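Local coordinates for probable cobalt-precorrin-6B C(15)-methyltransferase (decarboxylating) (Methanothermobacter thermautotrophicus, PDB 1L3I), which probably methylates cobalt-precorrin-6B at C-15 using S-adenosyl-L-methionine and then decarboxylates it at C-12, yielding cobalt-precorrin-7 in cobalamin biosynthesis, at residues A[6-11]-A[72-77]; A[10-15]-A[64-69]; A[23-28]-A[129-134]; A[142-147]-A[180-185]. One frame throughout, in Å; residues are numbered along the deposited sequence.

In the fold
The contacts fall into two pairs on the Rossmann-like methyltransferase fold. Interactions 1 and 2, with centres about 9 Å apart and sharing Asn-10 and Pro-11, lay the N-terminal loop along helix 65-77; the loop closes over S-adenosyl-L-homocysteine before entering helix 19-29. Interaction 3 packs that helix on strand 128-134, and interaction 4 packs helix 137-149 on strand 170-183, the next strand of the sheet; their centres are about 11 Å apart. Interaction 4 lies about 29 Å from interaction 1, centre to centre, across the chain's middle. Along the chain, interactions 1 and 2 each interlock with interaction 3, while interaction 4 follows all three, so the N-terminal segments tie together structure from distant parts of the sequence.

Interaction 1: A[6-11]-A[72-77]; sequences EFIKNP and EMNLQR
Asn-74 meets the backbone of Ile-8 with both ends of its carboxamide. Its OD1 accepts from Ile-8 N at 2.8 Å in an almost straight bond (175° at the hydrogen), and its ND2 returns a longer bond of 3.2 Å to Ile-8 O, close to the amide plane. The carboxamide thus engages both the N-H and the C=O of one loop residue. Asn-74 CG stands beside its own backbone N and anti to the carbonyl carbon (chi1 -78°); chi2 then turns the amide so that both its ends meet Ile-8. The Phe-7 ring presents its edge to ND2, with ring and amide planes 72° apart. A water completes the polar network: it donates to Asn-74 OD1 and, at 2.6 Å, to Glu-6 O, and it accepts from Arg-77 NE at 2.8 Å. Over the guanidinium centre of Arg-77 lies Ile-8 CG1, 3.5 Å from CZ, the two side chains crossing at about a right angle; Glu-6 O and the water sit at the guanidinium edge. The bend at chi3 of Arg-77 places its NE on the loop side. An alanine in place of Asn-74 would probably leave the N-H and carbonyl of Ile-8 without mates on the helix and the water with one acceptor fewer. Asn-74 ND2 also donates to Thr-44 O of the cofactor-binding loop, while Phe-7 and Asn-74 both rest on Leu-49 of helix 46-52; Leu-75, pointing away from the loop, packs on Leu-49 and on Val-84 of strand 84-88.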
# COMPACT_ATOMS: atom_id res chain seq x y z
N GLU A 6 -18.88 2.55 -16.00
CA GLU A 6 -19.97 3.22 -16.68
C GLU A 6 -19.48 4.41 -17.51
O GLU A 6 -20.24 5.34 -17.81
CB GLU A 6 -21.05 3.63 -15.69
CG GLU A 6 -21.77 2.44 -15.09
CD GLU A 6 -22.93 2.85 -14.20
OE1 GLU A 6 -23.32 4.04 -14.20
OE2 GLU A 6 -23.45 1.96 -13.50
N PHE A 7 -18.20 4.36 -17.87
CA PHE A 7 -17.52 5.36 -18.70
C PHE A 7 -17.03 4.61 -19.94
O PHE A 7 -16.46 3.52 -19.82
CB PHE A 7 -16.30 5.92 -17.97
CG PHE A 7 -16.63 6.91 -16.91
CD1 PHE A 7 -16.90 6.50 -15.61
CD2 PHE A 7 -16.67 8.27 -17.20
CE1 PHE A 7 -17.22 7.43 -14.62
CE2 PHE A 7 -16.99 9.21 -16.22
CZ PHE A 7 -17.27 8.79 -14.93
N ILE A 8 -17.22 5.18 -21.12
CA ILE A 8 -16.74 4.51 -22.33
C ILE A 8 -15.31 4.95 -22.56
O ILE A 8 -15.00 6.15 -22.53
CB ILE A 8 -17.60 4.84 -23.58
CG1 ILE A 8 -19.05 4.42 -23.36
CG2 ILE A 8 -17.06 4.08 -24.78
CD1 ILE A 8 -19.29 2.91 -23.44
N LYS A 9 -14.43 3.98 -22.72
CA LYS A 9 -13.03 4.29 -22.95
C LYS A 9 -12.63 4.31 -24.42
O LYS A 9 -13.10 3.50 -25.21
CB LYS A 9 -12.15 3.27 -22.22
CG LYS A 9 -11.88 3.59 -20.78
CD LYS A 9 -10.72 2.74 -20.26
CE LYS A 9 -11.22 1.43 -19.71
NZ LYS A 9 -11.88 1.70 -18.43
N ASN A 10 -11.80 5.29 -24.77
CA ASN A 10 -11.24 5.41 -26.11
C ASN A 10 -9.81 4.89 -25.89
O ASN A 10 -9.15 5.23 -24.91
CB ASN A 10 -11.23 6.87 -26.55
CG ASN A 10 -10.45 7.09 -27.82
OD1 ASN A 10 -9.26 6.84 -27.87
ND2 ASN A 10 -11.12 7.55 -28.86
N PRO A 11 -9.29 4.07 -26.82
CA PRO A 11 -7.93 3.57 -26.58
C PRO A 11 -6.75 4.55 -26.47
O PRO A 11 -5.70 4.21 -25.94
CB PRO A 11 -7.77 2.52 -27.69
CG PRO A 11 -8.67 3.03 -28.78
CD PRO A 11 -9.87 3.52 -28.05
N GLU A 72 -17.37 14.43 -23.90
CA GLU A 72 -18.72 14.87 -24.32
C GLU A 72 -19.64 13.66 -24.44
O GLU A 72 -20.80 13.69 -24.01
CB GLU A 72 -18.68 15.67 -25.63
CG GLU A 72 -20.06 16.19 -26.14
CD GLU A 72 -20.90 17.03 -25.13
OE1 GLU A 72 -20.35 17.89 -24.38
OE2 GLU A 72 -22.15 16.89 -25.10
N MSE A 73 -19.09 12.57 -24.94
CA MSE A 73 -19.82 11.32 -25.11
C MSE A 73 -20.28 10.79 -23.75
O MSE A 73 -21.44 10.39 -23.59
CB MSE A 73 -18.89 10.32 -25.77
CG MSE A 73 -19.58 9.29 -26.59
SE MSE A 73 -18.48 7.72 -26.59
CE MSE A 73 -19.69 6.59 -25.62
N ASN A 74 -19.37 10.76 -22.77
CA ASN A 74 -19.71 10.29 -21.42
C ASN A 74 -20.65 11.25 -20.68
O ASN A 74 -21.48 10.81 -19.87
CB ASN A 74 -18.43 10.01 -20.61
CG ASN A 74 -17.77 8.69 -20.99
OD1 ASN A 74 -18.44 7.67 -21.16
ND2 ASN A 74 -16.45 8.70 -21.14
N LEU A 75 -20.54 12.54 -20.97
CA LEU A 75 -21.42 13.54 -20.37
C LEU A 75 -22.84 13.29 -20.89
O LEU A 75 -23.79 13.16 -20.11
CB LEU A 75 -21.00 14.94 -20.80
CG LEU A 75 -19.80 15.53 -20.08
CD1 LEU A 75 -19.39 16.83 -20.75
CD2 LEU A 75 -20.17 15.75 -18.63
N GLN A 76 -22.97 13.16 -22.20
CA GLN A 76 -24.27 12.91 -22.80
C GLN A 76 -24.97 11.66 -22.31
O GLN A 76 -26.16 11.70 -22.02
CB GLN A 76 -24.18 12.86 -24.31
CG GLN A 76 -25.54 12.64 -24.93
CD GLN A 76 -25.42 12.13 -26.32
OE1 GLN A 76 -25.69 12.85 -27.28
NE2 GLN A 76 -24.98 10.87 -26.46
N ARG A 77 -24.25 10.54 -22.27
CA ARG A 77 -24.84 9.28 -21.80
C ARG A 77 -25.36 9.30 -20.35
O ARG A 77 -26.18 8.48 -19.96
CB ARG A 77 -23.82 8.15 -21.98
CG ARG A 77 -23.59 7.78 -23.45
CD ARG A 77 -22.39 6.84 -23.61
NE ARG A 77 -22.05 6.15 -22.38
CZ ARG A 77 -22.27 4.86 -22.14
NH1 ARG A 77 -22.84 4.10 -23.06
NH2 ARG A 77 -21.91 4.33 -20.96
O HOH W 1 -20.86 6.80 -19.93

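Interaction 2: A[10-15]-A[64-69]. With SAH (S-adenosyl-L-homocysteine), chain G.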
# COMPACT_ATOMS: atom_id res chain seq x y z
N ASN A 10 -11.80 5.29 -24.77
CA ASN A 10 -11.24 5.41 -26.11
C ASN A 10 -9.81 4.89 -25.89
O ASN A 10 -9.15 5.23 -24.91
CB ASN A 10 -11.23 6.87 -26.55
CG ASN A 10 -10.45 7.09 -27.82
OD1 ASN A 10 -9.26 6.84 -27.87
ND2 ASN A 10 -11.12 7.55 -28.86
N PRO A 11 -9.29 4.07 -26.82
CA PRO A 11 -7.93 3.57 -26.58
C PRO A 11 -6.75 4.55 -26.47
O PRO A 11 -5.70 4.21 -25.94
CB PRO A 11 -7.77 2.52 -27.69
CG PRO A 11 -8.67 3.03 -28.78
CD PRO A 11 -9.87 3.52 -28.05
N SER A 12 -6.93 5.79 -26.92
CA SER A 12 -5.86 6.77 -26.87
C SER A 12 -6.02 7.81 -25.76
O SER A 12 -5.23 8.75 -25.67
CB SER A 12 -5.78 7.52 -28.21
OG SER A 12 -6.90 8.39 -28.39
N VAL A 13 -7.08 7.68 -24.97
CA VAL A 13 -7.37 8.63 -23.90
C VAL A 13 -7.35 7.90 -22.55
O VAL A 13 -8.07 6.92 -22.35
CB VAL A 13 -8.75 9.33 -24.12
CG1 VAL A 13 -9.04 10.30 -23.00
CG2 VAL A 13 -8.78 10.06 -25.45
N PRO A 14 -6.46 8.32 -21.63
CA PRO A 14 -6.39 7.67 -20.32
C PRO A 14 -7.57 7.97 -19.42
O PRO A 14 -8.24 8.98 -19.58
CB PRO A 14 -5.07 8.18 -19.75
CG PRO A 14 -4.85 9.47 -20.45
CD PRO A 14 -5.32 9.23 -21.83
N GLY A 15 -7.87 7.04 -18.53
CA GLY A 15 -8.95 7.24 -17.59
C GLY A 15 -10.03 6.21 -17.74
O GLY A 15 -9.90 5.30 -18.54
N ASN A 64 -5.90 16.63 -26.40
CA ASN A 64 -6.41 15.57 -27.24
C ASN A 64 -7.85 15.76 -27.68
O ASN A 64 -8.77 15.74 -26.85
CB ASN A 64 -6.26 14.21 -26.53
CG ASN A 64 -6.42 13.01 -27.48
OD1 ASN A 64 -6.54 11.86 -27.02
ND2 ASN A 64 -6.38 13.24 -28.78
N PRO A 65 -8.08 15.95 -29.01
CA PRO A 65 -9.42 16.13 -29.58
C PRO A 65 -10.25 14.93 -29.17
O PRO A 65 -11.45 15.04 -28.90
CB PRO A 65 -9.14 16.08 -31.08
CG PRO A 65 -7.80 16.66 -31.21
CD PRO A 65 -7.05 16.03 -30.07
N GLU A 66 -9.60 13.77 -29.10
CA GLU A 66 -10.25 12.52 -28.73
C GLU A 66 -10.69 12.48 -27.28
O GLU A 66 -11.66 11.80 -26.94
CB GLU A 66 -9.34 11.34 -29.04
CG GLU A 66 -9.20 11.07 -30.54
CD GLU A 66 -10.43 10.38 -31.17
OE1 GLU A 66 -11.58 10.56 -30.70
OE2 GLU A 66 -10.24 9.65 -32.16
N ALA A 67 -9.94 13.17 -26.42
CA ALA A 67 -10.30 13.23 -25.01
C ALA A 67 -11.56 14.12 -24.90
O ALA A 67 -12.48 13.81 -24.15
CB ALA A 67 -9.16 13.83 -24.20
N ILE A 68 -11.61 15.19 -25.69
CA ILE A 68 -12.76 16.10 -25.67
C ILE A 68 -14.01 15.37 -26.17
O ILE A 68 -15.11 15.54 -25.63
CB ILE A 68 -12.49 17.36 -26.51
CG1 ILE A 68 -11.36 18.20 -25.87
CG2 ILE A 68 -13.77 18.17 -26.68
CD1 ILE A 68 -11.69 18.74 -24.48
N SER A 69 -13.82 14.54 -27.19
CA SER A 69 -14.91 13.76 -27.76
C SER A 69 -15.42 12.70 -26.76
O SER A 69 -16.63 12.54 -26.59
CB SER A 69 -14.43 13.11 -29.06
OG SER A 69 -15.38 12.21 -29.59
N SAH G . -8.94 12.52 -14.91
CA SAH G . -9.42 12.03 -16.20
CB SAH G . -8.25 11.44 -17.05
CG SAH G . -7.15 12.48 -17.36
SD SAH G . -5.77 11.91 -18.37
C SAH G . -10.49 10.98 -15.96
O SAH G . -10.79 10.73 -14.78
OXT SAH G . -11.03 10.43 -16.95
C5' SAH G . -4.79 13.39 -18.52
C4' SAH G . -5.23 14.27 -19.63
O4' SAH G . -4.30 15.37 -19.61
C3' SAH G . -5.15 13.65 -21.11
O3' SAH G . -6.40 13.47 -21.86
C2' SAH G . -4.14 14.63 -21.75
O2' SAH G . -4.21 14.83 -23.18
C1' SAH G . -4.35 15.87 -20.92
N9 SAH G . -3.33 16.90 -20.88
C8 SAH G . -1.98 16.77 -20.49
N7 SAH G . -1.35 17.90 -20.56
C5 SAH G . -2.30 18.83 -21.04
C6 SAH G . -2.25 20.21 -21.33
N6 SAH G . -1.13 20.92 -21.17
N1 SAH G . -3.37 20.84 -21.77
C2 SAH G . -4.47 20.12 -21.92
N3 SAH G . -4.65 18.83 -21.68
C4 SAH G . -3.53 18.23 -21.24
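Val-13 rests both its methyls on the first turn of helix 65-77. CG1, anti to the backbone N (chi1 180°), meets Ala-67 CB at 3.7 Å, while CG2 lies over the backbone, 3.5 Å from Ala-67 N and close to Glu-66 C. Ala-67 CB also touches the bound S-adenosyl-L-homocysteine, 3.6 Å from ribose O3', so one methyl is shared between loop and ligand. Next along the loop, Pro-14 CG approaches the ligand SD at 3.3 Å, and Gly-15 passes the carboxylate where a CB would collide with OXT. Pro-14 O accepts from Thr-44 OG1, linking the loop to the glycine-rich cofactor-binding segment. From the helix side, Asn-64 CB comes within 4.0 Å of O2'. This is the cofactor pocket of a class I methyltransferase, in which the loop after the second strand and the start of the following helix border the ribose. Asp-62, at the end of strand 57-62, is hydrogen-bonded to the ligand through OD2 and holds Asn-64 N with OD1. Asn-64 in turn occupies the N-cap of the helix, its O accepting from Ile-68 N. On the loop, a type I turn from Asn-10 to Val-13 sets the valine in place. Asn-10 OD1 stiffens this turn by taking two bonds: one of 2.7 Å from Ser-12 N, in the carbonyl plane, which makes an Asx turn, and another of 2.9 Å from Ser-12 OG, which lies above that plane. ND2 of the same amide lies 3.6 Å from Glu-66 OE1, a long separation, with amide and carboxylate planes 58° apart.

Interaction 3: A[23-28]-A[129-134]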
# COMPACT_ATOMS: atom_id res chain seq x y z
N CYS A 23 -13.50 10.00 -5.74
CA CYS A 23 -14.29 10.20 -4.54
C CYS A 23 -13.56 11.18 -3.63
O CYS A 23 -14.13 12.17 -3.18
CB CYS A 23 -14.49 8.86 -3.84
SG CYS A 23 -15.44 8.88 -2.31
N LEU A 24 -12.27 10.93 -3.41
CA LEU A 24 -11.45 11.77 -2.55
C LEU A 24 -11.26 13.16 -3.16
O LEU A 24 -11.27 14.16 -2.44
CB LEU A 24 -10.10 11.11 -2.23
CG LEU A 24 -9.17 11.81 -1.24
CD1 LEU A 24 -9.88 12.16 0.05
CD2 LEU A 24 -8.00 10.92 -0.96
N ILE A 25 -11.11 13.22 -4.49
CA ILE A 25 -10.95 14.52 -5.16
C ILE A 25 -12.18 15.38 -4.83
O ILE A 25 -12.05 16.57 -4.53
CB ILE A 25 -10.81 14.38 -6.69
CG1 ILE A 25 -9.51 13.65 -7.04
CG2 ILE A 25 -10.88 15.76 -7.35
CD1 ILE A 25 -9.31 13.44 -8.52
N MSE A 26 -13.36 14.76 -4.85
CA MSE A 26 -14.60 15.47 -4.55
C MSE A 26 -14.66 15.91 -3.07
O MSE A 26 -15.14 17.00 -2.77
CB MSE A 26 -15.83 14.63 -4.92
CG MSE A 26 -15.97 14.36 -6.42
SE MSE A 26 -15.90 15.97 -7.59
CE MSE A 26 -17.73 16.44 -7.50
N CYS A 27 -14.16 15.06 -2.17
CA CYS A 27 -14.15 15.38 -0.74
C CYS A 27 -13.26 16.58 -0.46
O CYS A 27 -13.59 17.45 0.35
CB CYS A 27 -13.70 14.19 0.10
SG CYS A 27 -15.02 12.95 0.28
N LEU A 28 -12.12 16.60 -1.16
CA LEU A 28 -11.15 17.68 -1.03
C LEU A 28 -11.62 18.95 -1.74
O LEU A 28 -11.38 20.06 -1.26
CB LEU A 28 -9.79 17.22 -1.59
CG LEU A 28 -9.07 16.09 -0.86
CD1 LEU A 28 -7.86 15.61 -1.66
CD2 LEU A 28 -8.64 16.53 0.54
N ARG A 129 -9.97 26.07 -4.19
CA ARG A 129 -9.19 24.87 -3.95
C ARG A 129 -8.52 24.38 -5.22
O ARG A 129 -9.12 24.40 -6.28
CB ARG A 129 -10.11 23.77 -3.42
CG ARG A 129 -10.70 23.99 -2.02
CD ARG A 129 -12.22 23.94 -2.03
NE ARG A 129 -12.79 25.24 -2.34
CZ ARG A 129 -13.99 25.45 -2.88
NH1 ARG A 129 -14.79 24.44 -3.21
NH2 ARG A 129 -14.40 26.69 -3.09
N ILE A 130 -7.27 23.94 -5.09
CA ILE A 130 -6.52 23.39 -6.21
C ILE A 130 -6.15 21.96 -5.82
O ILE A 130 -5.73 21.71 -4.69
CB ILE A 130 -5.21 24.16 -6.49
CG1 ILE A 130 -5.50 25.65 -6.74
CG2 ILE A 130 -4.47 23.53 -7.67
CD1 ILE A 130 -4.25 26.47 -6.95
N ILE A 131 -6.34 21.01 -6.73
CA ILE A 131 -6.03 19.60 -6.50
C ILE A 131 -5.33 19.05 -7.73
O ILE A 131 -5.85 19.14 -8.84
CB ILE A 131 -7.31 18.77 -6.20
CG1 ILE A 131 -8.01 19.30 -4.95
CG2 ILE A 131 -6.95 17.29 -6.01
CD1 ILE A 131 -9.49 19.29 -5.05
N VAL A 132 -4.12 18.57 -7.56
CA VAL A 132 -3.36 18.02 -8.66
C VAL A 132 -3.28 16.52 -8.45
O VAL A 132 -2.94 16.07 -7.37
CB VAL A 132 -1.90 18.60 -8.70
CG1 VAL A 132 -1.14 18.02 -9.89
CG2 VAL A 132 -1.92 20.14 -8.76
N THR A 133 -3.64 15.77 -9.48
CA THR A 133 -3.61 14.31 -9.45
C THR A 133 -2.28 13.91 -10.05
O THR A 133 -2.04 14.15 -11.24
CB THR A 133 -4.73 13.73 -10.32
OG1 THR A 133 -5.97 14.37 -9.97
CG2 THR A 133 -4.87 12.25 -10.08
N ALA A 134 -1.42 13.25 -9.27
CA ALA A 134 -0.10 12.86 -9.75
C ALA A 134 0.21 11.37 -9.77
O ALA A 134 0.10 10.69 -8.75
CB ALA A 134 0.96 13.57 -8.95
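Arg-129 opens the strand side of the contact by laying its aliphatic part beside the last turn of helix 19-29, with CD 4.0 Å from Leu-28 O. Bends at chi2 and chi3 turn the chain along the helix end, where NH1 is hydrogen-bonded to Ala-29 O and NE to Gly-127 O; a positive group here would probably suit the negative end of the helix dipole. Two residues on, Ile-131 is the main apolar contact. Its CD1 methyl reaches between two helical residues one turn apart, 3.8 Å from Ile-25 O and 4.0 Å from Leu-28 CB, and its CG2 faces Ile-25 CG2 more loosely at 4.4 Å. Thr-133 comes next, its OG1 3.8 Å from Ile-25 CD1, the two side chains crossing at about a right angle. OG1 stands anti to the carbonyl carbon (chi1 -50°), facing the helix. The intervening Ile-130 and Val-132 pack instead on helix 113-122. On the far flank of helix 19-29, Cys-23 and Cys-27 form reciprocal disulfides with Cys-27 and Cys-23 of the second subunit. The axes of segments 23-28 and 129-134 run nearly antiparallel, at 161° and 9.5 Å at closest approach. This is a helix-on-sheet packing of the alpha/beta/alpha sandwich of class I methyltransferases, helices 19-29 and 113-122 covering the two faces of strand 128-134.

Interaction 4: A[142-147]-A[180-185]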
# COMPACT_ATOMS: atom_id res chain seq x y z
N GLU A 142 7.18 18.25 -8.07
CA GLU A 142 6.91 19.51 -8.77
C GLU A 142 5.68 20.26 -8.24
O GLU A 142 5.78 21.45 -7.96
CB GLU A 142 6.79 19.26 -10.28
CG GLU A 142 6.95 20.51 -11.12
CD GLU A 142 8.29 21.21 -10.86
OE1 GLU A 142 9.30 20.51 -10.55
OE2 GLU A 142 8.34 22.46 -10.95
N ALA A 143 4.56 19.56 -8.08
CA ALA A 143 3.32 20.15 -7.59
C ALA A 143 3.54 20.80 -6.22
O ALA A 143 3.11 21.92 -5.97
CB ALA A 143 2.21 19.07 -7.51
N MSE A 144 4.27 20.10 -5.36
CA MSE A 144 4.57 20.58 -4.02
C MSE A 144 5.42 21.85 -4.04
O MSE A 144 4.99 22.87 -3.52
CB MSE A 144 5.31 19.49 -3.26
CG MSE A 144 4.48 18.24 -3.07
SE MSE A 144 3.64 18.27 -1.38
CE MSE A 144 5.10 17.46 -0.42
N GLU A 145 6.60 21.78 -4.66
CA GLU A 145 7.49 22.93 -4.75
C GLU A 145 6.75 24.12 -5.35
O GLU A 145 6.66 25.18 -4.74
CB GLU A 145 8.76 22.59 -5.58
CG GLU A 145 9.80 23.76 -5.66
CD GLU A 145 11.17 23.35 -6.23
OE1 GLU A 145 11.24 22.95 -7.42
OE2 GLU A 145 12.18 23.47 -5.49
N CYS A 146 6.16 23.93 -6.53
CA CYS A 146 5.44 25.00 -7.19
C CYS A 146 4.36 25.62 -6.33
O CYS A 146 4.34 26.84 -6.18
CB CYS A 146 4.83 24.51 -8.48
SG CYS A 146 6.07 24.33 -9.77
N LEU A 147 3.50 24.80 -5.74
CA LEU A 147 2.44 25.34 -4.92
C LEU A 147 2.96 26.05 -3.68
O LEU A 147 2.36 27.03 -3.25
CB LEU A 147 1.43 24.27 -4.56
CG LEU A 147 0.45 23.92 -5.68
CD1 LEU A 147 -0.31 22.66 -5.33
CD2 LEU A 147 -0.50 25.08 -5.92
N ALA A 180 -1.26 10.03 -6.19
CA ALA A 180 -1.14 11.02 -5.12
C ALA A 180 -2.00 12.25 -5.47
O ALA A 180 -2.19 12.60 -6.64
CB ALA A 180 0.32 11.43 -4.94
N LEU A 181 -2.56 12.87 -4.44
CA LEU A 181 -3.36 14.06 -4.61
C LEU A 181 -2.66 15.17 -3.84
O LEU A 181 -2.46 15.06 -2.63
CB LEU A 181 -4.79 13.90 -4.07
CG LEU A 181 -5.68 12.86 -4.75
CD1 LEU A 181 -7.04 12.87 -4.08
CD2 LEU A 181 -5.82 13.14 -6.24
N ILE A 182 -2.15 16.16 -4.58
CA ILE A 182 -1.47 17.31 -3.99
C ILE A 182 -2.53 18.42 -3.98
O ILE A 182 -3.02 18.83 -5.03
CB ILE A 182 -0.21 17.71 -4.80
CG1 ILE A 182 0.82 16.59 -4.77
CG2 ILE A 182 0.41 19.00 -4.25
CD1 ILE A 182 0.57 15.49 -5.74
N TYR A 183 -2.90 18.90 -2.79
CA TYR A 183 -3.93 19.92 -2.70
C TYR A 183 -3.57 21.10 -1.80
O TYR A 183 -2.79 20.96 -0.85
CB TYR A 183 -5.26 19.28 -2.29
CG TYR A 183 -5.21 18.55 -0.97
CD1 TYR A 183 -5.67 19.16 0.20
CD2 TYR A 183 -4.61 17.29 -0.86
CE1 TYR A 183 -5.55 18.54 1.43
CE2 TYR A 183 -4.48 16.67 0.37
CZ TYR A 183 -4.94 17.31 1.52
OH TYR A 183 -4.77 16.73 2.75
N THR A 184 -4.18 22.25 -2.10
CA THR A 184 -3.94 23.51 -1.38
C THR A 184 -4.79 23.80 -0.14
O THR A 184 -5.78 23.10 0.15
CB THR A 184 -4.02 24.72 -2.35
OG1 THR A 184 -5.32 24.80 -2.93
CG2 THR A 184 -2.99 24.59 -3.48
N GLY A 185 -4.41 24.89 0.55
CA GLY A 185 -5.05 25.35 1.78
C GLY A 185 -6.53 25.72 1.82
O GLY A 185 -7.27 25.50 0.85
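Leu-147 N donates to Ala-143 O at 2.9 Å, the helical bond that joins the two helical residues that point at the strand, Ala-143 on Ile-182 and Leu-147 on Ile-182 and Thr-184. The contact belongs to the Rossmann-like class I methyltransferase fold, whose sheet here takes the order 3-2-1-4-5-7-6; the helix follows strand 128-134 and packs on the antiparallel strand 170-183. The axes of helix segment 142-147 and strand segment 180-183 run almost parallel, 4° apart and 8.8 Å from each other. Ile-182 carries most of the packing. Its CG2, anti to the backbone N, fits among three helical side chains: Ala-143 CB at 3.7 Å, Leu-147 CD1 at 3.9 Å and, more loosely, CG of the selenomethionine Met-144 at 4.3 Å. Ala-143 CB also lies against CB and CG1 of Ile-182. Met-144 continues past this core toward the assembly, packing on Thr-171 of the second subunit and Leu-137 of the third. Leu-147, which also packs on Phe-152 and Val-154, spans both strand residues, crossing Thr-184 at about a right angle. An alanine in place of Leu-147 would probably open a gap beside Ile-182 CG2 and leave the Thr-184 methyl without its partner on the helix. Thr-184 splits its branches between two kinds of neighbour: OG1 is hydrogen-bonded to Ile-130 N of the adjacent strand, whereas CG2, anti to the carbonyl carbon, meets both leucine methyls, 3.5 Å from Leu-147 CD2 and 3.8 Å from Leu-147 CD1.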